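Local coordinates for designed helical repeat protein (Synthetic construct, PDB 5CWQ) that has no known natural function but was computationally designed from scratch as a repeat protein of stacked helices, to explore which repeat architectures can be built, at residues A[47-52]-A[105-110]; A[120-124]-A[167-171]; A[184-188]-A[217-221]; A[191-195]-A[210-214]. All blocks are in the same frame, centred on the assembly; numbering follows the deposited sequence. Where two conformers were deposited one is given.

Interaction 1: A[47-52]-A[105-110]; sequences VQELAR and LALAEV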
loop_
_atom_site.group_PDB
_atom_site.type_symbol
_atom_site.label_atom_id
_atom_site.label_comp_id
_atom_site.label_asym_id
_atom_site.label_seq_id
_atom_site.Cartn_x
_atom_site.Cartn_y
_atom_site.Cartn_z
ATOM N N VAL A 47 0.263 -10.938 3.569
ATOM C CA VAL A 47 1.452 -10.619 4.353
ATOM C C VAL A 47 1.145 -9.533 5.381
ATOM O O VAL A 47 1.655 -9.574 6.500
ATOM C CB VAL A 47 2.622 -10.175 3.441
ATOM C CG1 VAL A 47 3.773 -9.604 4.258
ATOM C CG2 VAL A 47 3.115 -11.352 2.612
ATOM N N GLN A 48 0.315 -8.564 5.004
ATOM C CA GLN A 48 -0.103 -7.530 5.944
ATOM C C GLN A 48 -0.850 -8.161 7.113
ATOM O O GLN A 48 -0.697 -7.743 8.261
ATOM C CB GLN A 48 -0.989 -6.485 5.265
ATOM C CG GLN A 48 -1.386 -5.343 6.198
ATOM C CD GLN A 48 -2.511 -4.485 5.656
ATOM O OE1 GLN A 48 -3.304 -4.924 4.823
ATOM N NE2 GLN A 48 -2.586 -3.248 6.133
ATOM N N GLU A 49 -1.661 -9.169 6.811
ATOM C CA GLU A 49 -2.429 -9.859 7.838
ATOM C C GLU A 49 -1.496 -10.584 8.805
ATOM O O GLU A 49 -1.690 -10.534 10.017
ATOM C CB GLU A 49 -3.412 -10.843 7.202
ATOM C CG GLU A 49 -4.491 -11.337 8.148
ATOM C CD GLU A 49 -5.497 -12.250 7.467
ATOM O OE1 GLU A 49 -5.466 -12.349 6.222
ATOM O OE2 GLU A 49 -6.318 -12.868 8.179
ATOM N N LEU A 50 -0.477 -11.246 8.264
ATOM C CA LEU A 50 0.510 -11.944 9.084
ATOM C C LEU A 50 1.252 -10.976 10.002
ATOM O O LEU A 50 1.524 -11.290 11.161
ATOM C CB LEU A 50 1.511 -12.691 8.200
ATOM C CG LEU A 50 0.964 -13.880 7.407
ATOM C CD1 LEU A 50 1.971 -14.324 6.352
ATOM C CD2 LEU A 50 0.615 -15.035 8.332
ATOM N N ALA A 51 1.578 -9.801 9.477
ATOM C CA ALA A 51 2.286 -8.787 10.249
ATOM C C ALA A 51 1.437 -8.297 11.419
ATOM O O ALA A 51 1.935 -8.128 12.532
ATOM C CB ALA A 51 2.679 -7.622 9.355
ATOM N N ARG A 52 0.154 -8.074 11.160
ATOM C CA ARG A 52 -0.754 -7.585 12.190
ATOM C C ARG A 52 -0.991 -8.641 13.267
ATOM O O ARG A 52 -1.159 -8.308 14.440
ATOM C CB ARG A 52 -2.080 -7.148 11.565
ATOM C CG ARG A 52 -1.998 -5.799 10.870
ATOM C CD ARG A 52 -3.314 -5.411 10.222
ATOM N NE ARG A 52 -3.419 -3.962 10.051
ATOM C CZ ARG A 52 -4.103 -3.145 10.852
ATOM N NH1 ARG A 52 -4.777 -3.612 11.900
ATOM N NH2 ARG A 52 -4.121 -1.845 10.594
ATOM N N LEU A 105 3.904 -1.037 3.455
ATOM C CA LEU A 105 3.094 -0.774 4.635
ATOM C C LEU A 105 3.286 -1.904 5.640
ATOM O O LEU A 105 3.386 -1.668 6.845
ATOM C CB LEU A 105 1.618 -0.628 4.262
ATOM C CG LEU A 105 0.655 -0.359 5.423
ATOM C CD1 LEU A 105 0.993 0.946 6.130
ATOM C CD2 LEU A 105 -0.778 -0.331 4.927
ATOM N N ALA A 106 3.345 -3.132 5.134
ATOM C CA ALA A 106 3.591 -4.291 5.978
ATOM C C ALA A 106 4.965 -4.179 6.635
ATOM O O ALA A 106 5.114 -4.472 7.821
ATOM C CB ALA A 106 3.485 -5.575 5.168
ATOM N N LEU A 107 5.961 -3.740 5.868
ATOM C CA LEU A 107 7.309 -3.556 6.401
ATOM C C LEU A 107 7.323 -2.498 7.501
ATOM O O LEU A 107 8.040 -2.629 8.491
ATOM C CB LEU A 107 8.288 -3.163 5.291
ATOM C CG LEU A 107 8.632 -4.234 4.254
ATOM C CD1 LEU A 107 9.439 -3.625 3.119
ATOM C CD2 LEU A 107 9.395 -5.384 4.887
ATOM N N ALA A 108 6.535 -1.446 7.316
ATOM C CA ALA A 108 6.441 -0.375 8.300
ATOM C C ALA A 108 5.822 -0.886 9.600
ATOM O O ALA A 108 6.332 -0.614 10.687
ATOM C CB ALA A 108 5.628 0.780 7.742
ATOM N N GLU A 109 4.725 -1.630 9.473
ATOM C CA GLU A 109 4.036 -2.212 10.620
ATOM C C GLU A 109 4.967 -3.101 11.442
ATOM O O GLU A 109 4.994 -3.015 12.670
ATOM C CB GLU A 109 2.818 -3.020 10.154
ATOM C CG GLU A 109 1.695 -2.170 9.551
ATOM C CD GLU A 109 0.685 -2.981 8.749
ATOM O OE1 GLU A 109 1.019 -4.104 8.315
ATOM O OE2 GLU A 109 -0.446 -2.490 8.550
ATOM N N VAL A 110 5.733 -3.951 10.765
ATOM C CA VAL A 110 6.670 -4.831 11.456
ATOM C C VAL A 110 7.755 -4.009 12.143
ATOM O O VAL A 110 8.109 -4.272 13.292
ATOM C CB VAL A 110 7.327 -5.844 10.491
ATOM C CG1 VAL A 110 8.430 -6.628 11.197
ATOM C CG2 VAL A 110 6.282 -6.793 9.938
HETATM O O HOH W 1 -1.394 -0.418 9.668
#

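Interaction 2: A[120-124]-A[167-171]; sequences AERAS and VACCR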
loop_
_atom_site.group_PDB
_atom_site.type_symbol
_atom_site.label_atom_id
_atom_site.label_comp_id
_atom_site.label_asym_id
_atom_site.label_seq_id
_atom_site.Cartn_x
_atom_site.Cartn_y
_atom_site.Cartn_z
ATOM N N ALA A 120 12.476 0.980 10.477
ATOM C CA ALA A 120 11.291 1.786 10.213
ATOM C C ALA A 120 11.606 2.902 9.227
ATOM O O ALA A 120 10.775 3.251 8.387
ATOM C CB ALA A 120 10.746 2.363 11.510
ATOM N N GLU A 121 12.810 3.458 9.328
ATOM C CA GLU A 121 13.215 4.549 8.452
ATOM C C GLU A 121 13.420 4.047 7.026
ATOM O O GLU A 121 13.105 4.748 6.066
ATOM C CB GLU A 121 14.493 5.213 8.969
ATOM C CG GLU A 121 14.831 6.528 8.276
ATOM C CD GLU A 121 13.762 7.592 8.473
ATOM O OE1 GLU A 121 12.959 7.470 9.423
ATOM O OE2 GLU A 121 13.724 8.551 7.673
ATOM N N ARG A 122 13.947 2.833 6.890
ATOM C CA ARG A 122 14.114 2.221 5.577
ATOM C C ARG A 122 12.761 2.031 4.901
ATOM O O ARG A 122 12.628 2.229 3.694
ATOM C CB ARG A 122 14.837 0.879 5.688
ATOM C CG ARG A 122 16.326 1.000 5.976
ATOM C CD ARG A 122 17.047 -0.328 5.785
ATOM N NE ARG A 122 16.947 -0.814 4.410
ATOM C CZ ARG A 122 17.592 -1.878 3.940
ATOM N NH1 ARG A 122 18.396 -2.580 4.728
ATOM N NH2 ARG A 122 17.433 -2.240 2.674
ATOM N N ALA A 123 11.761 1.647 5.687
ATOM C CA ALA A 123 10.407 1.481 5.175
ATOM C C ALA A 123 9.841 2.824 4.724
ATOM O O ALA A 123 9.117 2.903 3.732
ATOM C CB ALA A 123 9.514 0.855 6.232
ATOM N N SER A 124 10.182 3.878 5.458
ATOM C CA SER A 124 9.714 5.219 5.135
ATOM C C SER A 124 10.333 5.698 3.827
ATOM O O SER A 124 9.683 6.377 3.034
ATOM C CB SER A 124 10.048 6.187 6.269
ATOM O OG SER A 124 9.440 7.448 6.058
ATOM N N VAL A 167 5.215 5.024 10.122
ATOM C CA VAL A 167 6.572 5.219 10.615
ATOM C C VAL A 167 6.684 6.507 11.421
ATOM O O VAL A 167 7.273 6.517 12.500
ATOM C CB VAL A 167 7.590 5.255 9.457
ATOM C CG1 VAL A 167 8.997 5.544 9.981
ATOM C CG2 VAL A 167 7.565 3.943 8.697
ATOM N N ALA A 168 6.122 7.590 10.892
ATOM C CA ALA A 168 6.208 8.896 11.537
ATOM C C ALA A 168 5.654 8.840 12.955
ATOM O O ALA A 168 6.162 9.505 13.861
ATOM C CB ALA A 168 5.461 9.942 10.718
ATOM N N CYS A 169 4.619 8.030 13.142
ATOM C CA CYS A 169 3.973 7.900 14.440
ATOM C C CYS A 169 4.816 7.093 15.426
ATOM O O CYS A 169 5.007 7.513 16.569
ATOM C CB CYS A 169 2.596 7.253 14.280
ATOM S SG CYS A 169 1.748 6.935 15.839
ATOM N N CYS A 170 5.320 5.940 14.997
ATOM C CA CYS A 170 6.036 5.062 15.916
ATOM C C CYS A 170 7.467 5.550 16.160
ATOM O O CYS A 170 8.089 5.171 17.153
ATOM C CB CYS A 170 6.035 3.617 15.401
ATOM S SG CYS A 170 7.100 3.280 13.982
ATOM N N ARG A 171 7.977 6.397 15.267
ATOM C CA ARG A 171 9.286 7.028 15.454
ATOM C C ARG A 171 9.169 8.331 16.238
ATOM O O ARG A 171 10.166 8.860 16.729
ATOM C CB ARG A 171 9.962 7.310 14.109
ATOM C CG ARG A 171 11.042 6.313 13.726
ATOM C CD ARG A 171 11.574 6.569 12.320
ATOM N NE ARG A 171 11.842 7.985 12.074
ATOM C CZ ARG A 171 12.978 8.607 12.381
ATOM N NH1 ARG A 171 13.978 7.950 12.956
ATOM N NH2 ARG A 171 13.111 9.898 12.113
#

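Interaction 3: A[184-188]-A[217-221]; sequences ARRVE and AREAR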
loop_
_atom_site.group_PDB
_atom_site.type_symbol
_atom_site.label_atom_id
_atom_site.label_comp_id
_atom_site.label_asym_id
_atom_site.label_seq_id
_atom_site.Cartn_x
_atom_site.Cartn_y
_atom_site.Cartn_z
ATOM N N ALA A 184 -1.912 13.157 2.856
ATOM C CA ALA A 184 -3.174 12.439 2.999
ATOM C C ALA A 184 -4.367 13.316 2.625
ATOM O O ALA A 184 -5.322 12.844 2.004
ATOM C CB ALA A 184 -3.328 11.921 4.424
ATOM N N ARG A 185 -4.312 14.589 3.004
ATOM C CA ARG A 185 -5.375 15.527 2.664
ATOM C C ARG A 185 -5.466 15.719 1.157
ATOM O O ARG A 185 -6.558 15.764 0.591
ATOM C CB ARG A 185 -5.150 16.880 3.344
ATOM C CG ARG A 185 -5.437 16.888 4.835
ATOM C CD ARG A 185 -6.205 18.140 5.242
ATOM N NE ARG A 185 -7.568 18.140 4.715
ATOM C CZ ARG A 185 -8.423 19.151 4.834
ATOM N NH1 ARG A 185 -8.064 20.263 5.463
ATOM N NH2 ARG A 185 -9.642 19.053 4.321
ATOM N N ARG A 186 -4.313 15.825 0.507
ATOM C CA ARG A 186 -4.273 16.056 -0.929
ATOM C C ARG A 186 -4.845 14.861 -1.688
ATOM O O ARG A 186 -5.709 15.020 -2.550
ATOM C CB ARG A 186 -2.841 16.341 -1.386
ATOM C CG ARG A 186 -2.753 17.025 -2.744
ATOM C CD ARG A 186 -1.316 17.344 -3.137
ATOM N NE ARG A 186 -0.611 18.107 -2.104
ATOM C CZ ARG A 186 0.205 17.584 -1.190
ATOM N NH1 ARG A 186 0.446 16.278 -1.156
ATOM N NH2 ARG A 186 0.788 18.376 -0.301
ATOM N N VAL A 187 -4.374 13.663 -1.358
ATOM C CA VAL A 187 -4.809 12.468 -2.072
ATOM C C VAL A 187 -6.277 12.173 -1.767
ATOM O O VAL A 187 -6.999 11.660 -2.620
ATOM C CB VAL A 187 -3.933 11.242 -1.723
ATOM C CG1 VAL A 187 -4.052 10.894 -0.256
ATOM C CG2 VAL A 187 -4.306 10.042 -2.594
ATOM N N GLU A 188 -6.721 12.510 -0.560
ATOM C CA GLU A 188 -8.123 12.333 -0.201
ATOM C C GLU A 188 -9.017 13.173 -1.108
ATOM O O GLU A 188 -10.022 12.688 -1.627
ATOM C CB GLU A 188 -8.364 12.708 1.262
ATOM C CG GLU A 188 -9.808 12.543 1.705
ATOM C CD GLU A 188 -10.029 12.969 3.141
ATOM O OE1 GLU A 188 -9.030 13.174 3.862
ATOM O OE2 GLU A 188 -11.205 13.102 3.548
ATOM N N ALA A 217 -6.729 7.219 2.588
ATOM C CA ALA A 217 -6.191 8.540 2.884
ATOM C C ALA A 217 -6.753 9.077 4.199
ATOM O O ALA A 217 -6.032 9.703 4.979
ATOM C CB ALA A 217 -6.493 9.493 1.748
ATOM N N ARG A 218 -8.038 8.830 4.440
ATOM C CA ARG A 218 -8.687 9.272 5.672
ATOM C C ARG A 218 -8.089 8.571 6.887
ATOM O O ARG A 218 -7.909 9.188 7.937
ATOM C CB ARG A 218 -10.197 9.019 5.615
ATOM C CG ARG A 218 -10.949 9.976 4.700
ATOM C CD ARG A 218 -12.455 9.726 4.707
ATOM N NE ARG A 218 -13.090 10.179 5.948
ATOM C CZ ARG A 218 -13.589 9.384 6.895
ATOM N NH1 ARG A 218 -13.552 8.061 6.780
ATOM N NH2 ARG A 218 -14.140 9.924 7.973
ATOM N N GLU A 219 -7.780 7.285 6.745
ATOM C CA GLU A 219 -7.170 6.531 7.837
ATOM C C GLU A 219 -5.777 7.075 8.137
ATOM O O GLU A 219 -5.377 7.177 9.295
ATOM C CB GLU A 219 -7.086 5.036 7.513
ATOM C CG GLU A 219 -6.338 4.243 8.594
ATOM C CD GLU A 219 -6.424 2.736 8.424
ATOM O OE1 GLU A 219 -7.433 2.241 7.883
ATOM O OE2 GLU A 219 -5.477 2.041 8.848
ATOM N N ALA A 220 -5.039 7.417 7.085
ATOM C CA ALA A 220 -3.702 7.972 7.237
ATOM C C ALA A 220 -3.750 9.271 8.031
ATOM O O ALA A 220 -2.927 9.503 8.916
ATOM C CB ALA A 220 -3.067 8.205 5.876
ATOM N N ARG A 221 -4.727 10.114 7.712
ATOM C CA ARG A 221 -4.895 11.384 8.402
ATOM C C ARG A 221 -5.270 11.158 9.861
ATOM O O ARG A 221 -4.694 11.773 10.757
ATOM C CB ARG A 221 -5.958 12.236 7.708
ATOM C CG ARG A 221 -6.160 13.597 8.350
ATOM C CD ARG A 221 -7.075 14.488 7.527
ATOM N NE ARG A 221 -8.394 13.893 7.328
ATOM C CZ ARG A 221 -9.479 14.572 6.970
ATOM N NH1 ARG A 221 -9.417 15.884 6.777
ATOM N NH2 ARG A 221 -10.634 13.940 6.811
#

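Interaction 4: A[191-195]-A[210-214]; sequences ARKVK and AEEAE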
loop_
_atom_site.group_PDB
_atom_site.type_symbol
_atom_site.label_atom_id
_atom_site.label_comp_id
_atom_site.label_asym_id
_atom_site.label_seq_id
_atom_site.Cartn_x
_atom_site.Cartn_y
_atom_site.Cartn_z
ATOM N N ALA A 191 -9.003 11.802 -4.665
ATOM C CA ALA A 191 -9.780 10.572 -4.747
ATOM C C ALA A 191 -11.276 10.869 -4.733
ATOM O O ALA A 191 -12.049 10.237 -5.452
ATOM C CB ALA A 191 -9.413 9.644 -3.604
ATOM N N ARG A 192 -11.676 11.835 -3.912
ATOM C CA ARG A 192 -13.081 12.210 -3.805
ATOM C C ARG A 192 -13.598 12.774 -5.127
ATOM O O ARG A 192 -14.704 12.450 -5.558
ATOM C CB ARG A 192 -13.282 13.231 -2.682
ATOM C CG ARG A 192 -14.744 13.550 -2.401
ATOM C CD ARG A 192 -14.915 14.503 -1.226
ATOM N NE ARG A 192 -14.484 15.867 -1.540
ATOM C CZ ARG A 192 -13.351 16.432 -1.125
ATOM N NH1 ARG A 192 -12.491 15.772 -0.357
ATOM N NH2 ARG A 192 -13.079 17.679 -1.479
ATOM N N LYS A 193 -12.794 13.616 -5.769
ATOM C CA LYS A 193 -13.181 14.214 -7.045
ATOM C C LYS A 193 -13.286 13.154 -8.136
ATOM O O LYS A 193 -14.221 13.171 -8.939
ATOM C CB LYS A 193 -12.183 15.297 -7.464
ATOM C CG LYS A 193 -12.199 16.536 -6.586
ATOM C CD LYS A 193 -11.452 17.688 -7.247
ATOM C CE LYS A 193 -11.004 18.731 -6.236
ATOM N NZ LYS A 193 -9.529 18.685 -6.013
ATOM N N VAL A 194 -12.326 12.235 -8.165
ATOM C CA VAL A 194 -12.359 11.127 -9.112
ATOM C C VAL A 194 -13.613 10.287 -8.877
ATOM O O VAL A 194 -14.273 9.863 -9.826
ATOM C CB VAL A 194 -11.093 10.244 -8.997
ATOM C CG1 VAL A 194 -11.238 8.967 -9.811
ATOM C CG2 VAL A 194 -9.865 11.018 -9.459
ATOM N N LYS A 195 -13.938 10.058 -7.609
ATOM C CA LYS A 195 -15.129 9.295 -7.242
ATOM C C LYS A 195 -16.406 9.972 -7.740
ATOM O O LYS A 195 -17.293 9.316 -8.287
ATOM C CB LYS A 195 -15.193 9.109 -5.723
ATOM C CG LYS A 195 -16.441 8.389 -5.223
ATOM C CD LYS A 195 -16.545 8.441 -3.705
ATOM C CE LYS A 195 -16.877 9.841 -3.212
ATOM N NZ LYS A 195 -16.988 9.896 -1.732
ATOM N N ALA A 210 -11.730 4.603 -6.478
ATOM C CA ALA A 210 -11.511 5.922 -5.902
ATOM C C ALA A 210 -11.872 5.934 -4.417
ATOM O O ALA A 210 -11.256 6.646 -3.621
ATOM C CB ALA A 210 -12.321 6.966 -6.656
ATOM N N GLU A 211 -12.869 5.135 -4.047
ATOM C CA GLU A 211 -13.312 5.062 -2.658
ATOM C C GLU A 211 -12.275 4.375 -1.779
ATOM O O GLU A 211 -12.102 4.744 -0.618
ATOM C CB GLU A 211 -14.662 4.345 -2.570
ATOM C CG GLU A 211 -15.819 5.246 -2.987
ATOM C CD GLU A 211 -17.128 4.512 -3.171
ATOM O OE1 GLU A 211 -17.123 3.266 -3.255
ATOM O OE2 GLU A 211 -18.170 5.199 -3.239
ATOM N N GLU A 212 -11.579 3.384 -2.330
ATOM C CA GLU A 212 -10.465 2.763 -1.621
ATOM C C GLU A 212 -9.426 3.817 -1.261
ATOM O O GLU A 212 -9.055 3.965 -0.097
ATOM C CB GLU A 212 -9.813 1.666 -2.464
ATOM C CG GLU A 212 -10.662 0.428 -2.667
ATOM C CD GLU A 212 -9.907 -0.680 -3.381
ATOM O OE1 GLU A 212 -8.700 -0.852 -3.109
ATOM O OE2 GLU A 212 -10.518 -1.379 -4.216
ATOM N N ALA A 213 -8.969 4.551 -2.271
ATOM C CA ALA A 213 -7.958 5.584 -2.081
ATOM C C ALA A 213 -8.416 6.634 -1.070
ATOM O O ALA A 213 -7.638 7.064 -0.218
ATOM C CB ALA A 213 -7.622 6.243 -3.416
ATOM N N GLU A 214 -9.680 7.039 -1.163
ATOM C CA GLU A 214 -10.210 8.073 -0.276
ATOM C C GLU A 214 -10.185 7.624 1.183
ATOM O O GLU A 214 -9.742 8.365 2.058
ATOM C CB GLU A 214 -11.640 8.453 -0.676
ATOM C CG GLU A 214 -12.195 9.634 0.122
ATOM C CD GLU A 214 -13.630 9.983 -0.243
ATOM O OE1 GLU A 214 -14.252 9.237 -1.027
ATOM O OE2 GLU A 214 -14.134 11.009 0.261
HETATM O O HOH W 2 -13.320 13.247 1.604
#

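Interaction 1: A[47-52]-A[105-110]
The carboxylate of Glu109 and the side-chain amide of Gln48 lie nearly in one plane, 18° apart, and meet through Gln48 NE2 and Glu109 OE2. This N-H points almost straight at the oxygen, but at 3.3 Å between NE2 and OE2 the hydrogen bond is weak. The Arg52 guanidinium stands close to perpendicular to the same carboxylate, and OE2 approaches it obliquely, in a long salt bridge of 3.6 Å from Arg52 NE. OE2 thus has two protein partners, neither close; a water modelled between it and Arg52 NH2 makes only a doubtful bridge. Gln48 reaches OE2 because its chain runs extended with CG anti to the backbone N (chi1 -177°); on the way CG passes 3.4 Å from Glu109 OE1, and NE2 also rests 3.6 Å from Leu105 CD2. The helix axes are 9.1 Å apart and only 8° from parallel. A parallel pair of this kind, with helix 60-86 in between along the chain, is what a stack of helical hairpins produces; Val47 and Leu107 both touch Ala70 of that helix. Below the polar group the seam is apolar and small: Ala51 CB meets the CG2 branch of Val110 at 3.7 Å, and Val47 CG1 lies 4.1 Å from Ala106 CB. Glu109 also touches Glu166 of helix 147-171.

Interaction 2: A[120-124]-A[167-171]
Ala120 meets Val167 through its side chain and its carbonyl oxygen. Its CB touches Val167 CG1 at 3.9 Å, while its carbonyl oxygen, already accepting the backbone N-H of Ser124, is straddled by the two valine methyls: Ala120 O lies 3.3 Å from Val167 CG1 and equally far from CG2. The same CB grazes Cys170 SG at 4.5 Å, the sulfur that is joined to Cys112 in a disulfide. Glu121 comes next. Its chain bends at chi2 (62°), which swings the carboxylate toward the other helix, and OE1 settles over one face of the Arg171 guanidinium, 2.9 Å from NE. The two planes are 65° apart and no N-H points at the oxygen, which makes this an ion pair without a hydrogen bond. Ala123 adds a looser touch on Val167, and Ser124 contributes its CB, 3.9 Å from Val167 CG1, rather than its hydroxyl. The segments run antiparallel, at 157°, as the two arms of a helical hairpin formed by helices 117-144 and 147-171. Their axes are 10.0 Å apart, a spacing that accommodates valine between them. Glu176 also stands close, its carboxylate near that of Glu121 and in a long, weak ion pair with Arg171, whose NH1 bonds weakly to Ser117. Replacing Arg171 by a leucine would probably leave the nearby Glu121 and Glu176 carboxylates without the positive charge that offsets them. The attraction at this end is therefore electrostatic and should depend little on exact hydrogen-bond direction, whereas the valine packing beneath depends on shape.

Interaction 3: A[184-188]-A[217-221]
Ala217 sets its CB against Val187 CG1 at 3.5 Å, tighter than usual for two carbons. Val187 brings that methyl there by holding CG1 in the crowded position between backbone N and carbonyl carbon (chi1 63°). The carbonyl oxygen of Ala217 lies 3.5 Å from Ala184 CB. Arg218 lays its CG alongside Glu188 OE2; in the conformer given NH1 bonds to Gln215, doubtful because two were modelled. Ala220 CB meets Ala184 CB at 4.0 Å. At Arg221 the contact turns ionic: Glu188 OE1 sits 3.3 Å above one face of the guanidinium, and OE2 forms a salt bridge of 3.4 Å with NH2, the planes 83° apart and no N-H aimed at the oxygen. Arg221 NH1 also lies over the guanidinium of Arg185, 3.6 Å from its NE, while Arg221 NE makes a weak, long ion pair with a phosphate probably from the crystallisation liquor. Cutting Arg221 back to an alanine is likely to leave the Glu188 carboxylate without its salt-bridge partner and take away the aliphatic chain against which Arg185 CG lies. Antiparallel axes 8.6 Å apart, with Ala184 and Ala191 facing Ala217 and Ala210 at seven-residue intervals, are consistent with an Alacoil-like helical hairpin.

Interaction 4: A[191-195]-A[210-214]
Lys195 NZ gives Glu214 OE1 a hydrogen bond of 2.9 Å, part of a salt bridge that uses the syn lone pair of the oxygen. The lysine gets there by a bend at chi3 (71°), which carries its ammonium in the 210-to-214 direction of helix 204-230, to Glu214, whose extended chain it crosses at about a right angle. The other oxygen, OE2, takes a hydrogen bond of 2.7 Å from a water and lies beside the aliphatic CB and CG of Arg192. The same water accepts only weakly from Arg192 NH1, and since that side chain was modelled in two conformers the bridge is doubtful. Glu211 approaches Lys195 differently: its CG lies 3.4 Å from Lys195 CD, and its carboxylate remains too far from NZ for an ion pair, while a phosphate, probably taken up from the crystallisation liquor, lies near its side chain. Beneath these charges, helices 174-201 and 204-230 form an antiparallel hairpin, the last in the chain, with local axes 8.2 Å apart at 159°. The close spacing is consistent with alanines at the interface. Ala210 CB sits 3.5 Å from the carbonyl oxygen of Ala191, and Ala191 CB lies 3.6 Å from the backbone N of Glu214, so each methyl comes close to the opposing main chain. Ala191 CB further touches Ala213 CB at 3.8 Å. On the inner flank, Val194 CG1 packs on Ala210 CB at 3.9 Å. Leu154 of helix 147-171 covers this flank, touching both Val194 and Ala213.

From the N terminus, interaction 1 closes first, tying helix 33-57 to helix 90-114 across the intervening helix 60-86, two helices that are not neighbours in sequence. Interaction 2 follows in series, closing the hairpin of helices 117-144 and 147-171; it touches interaction 1 where Ala108 meets Val167 and Ala123. Interactions 3 and 4 both join helices 174-201 and 204-230. Interaction 4 lies nearer the turn and is nested inside the loop that interaction 3 closes; their centres are 10 Å apart, and Glu188 touches Glu214 between them. Interactions 1 and 4 fall on opposite sides of the chain's centre, with centres about 24 Å apart.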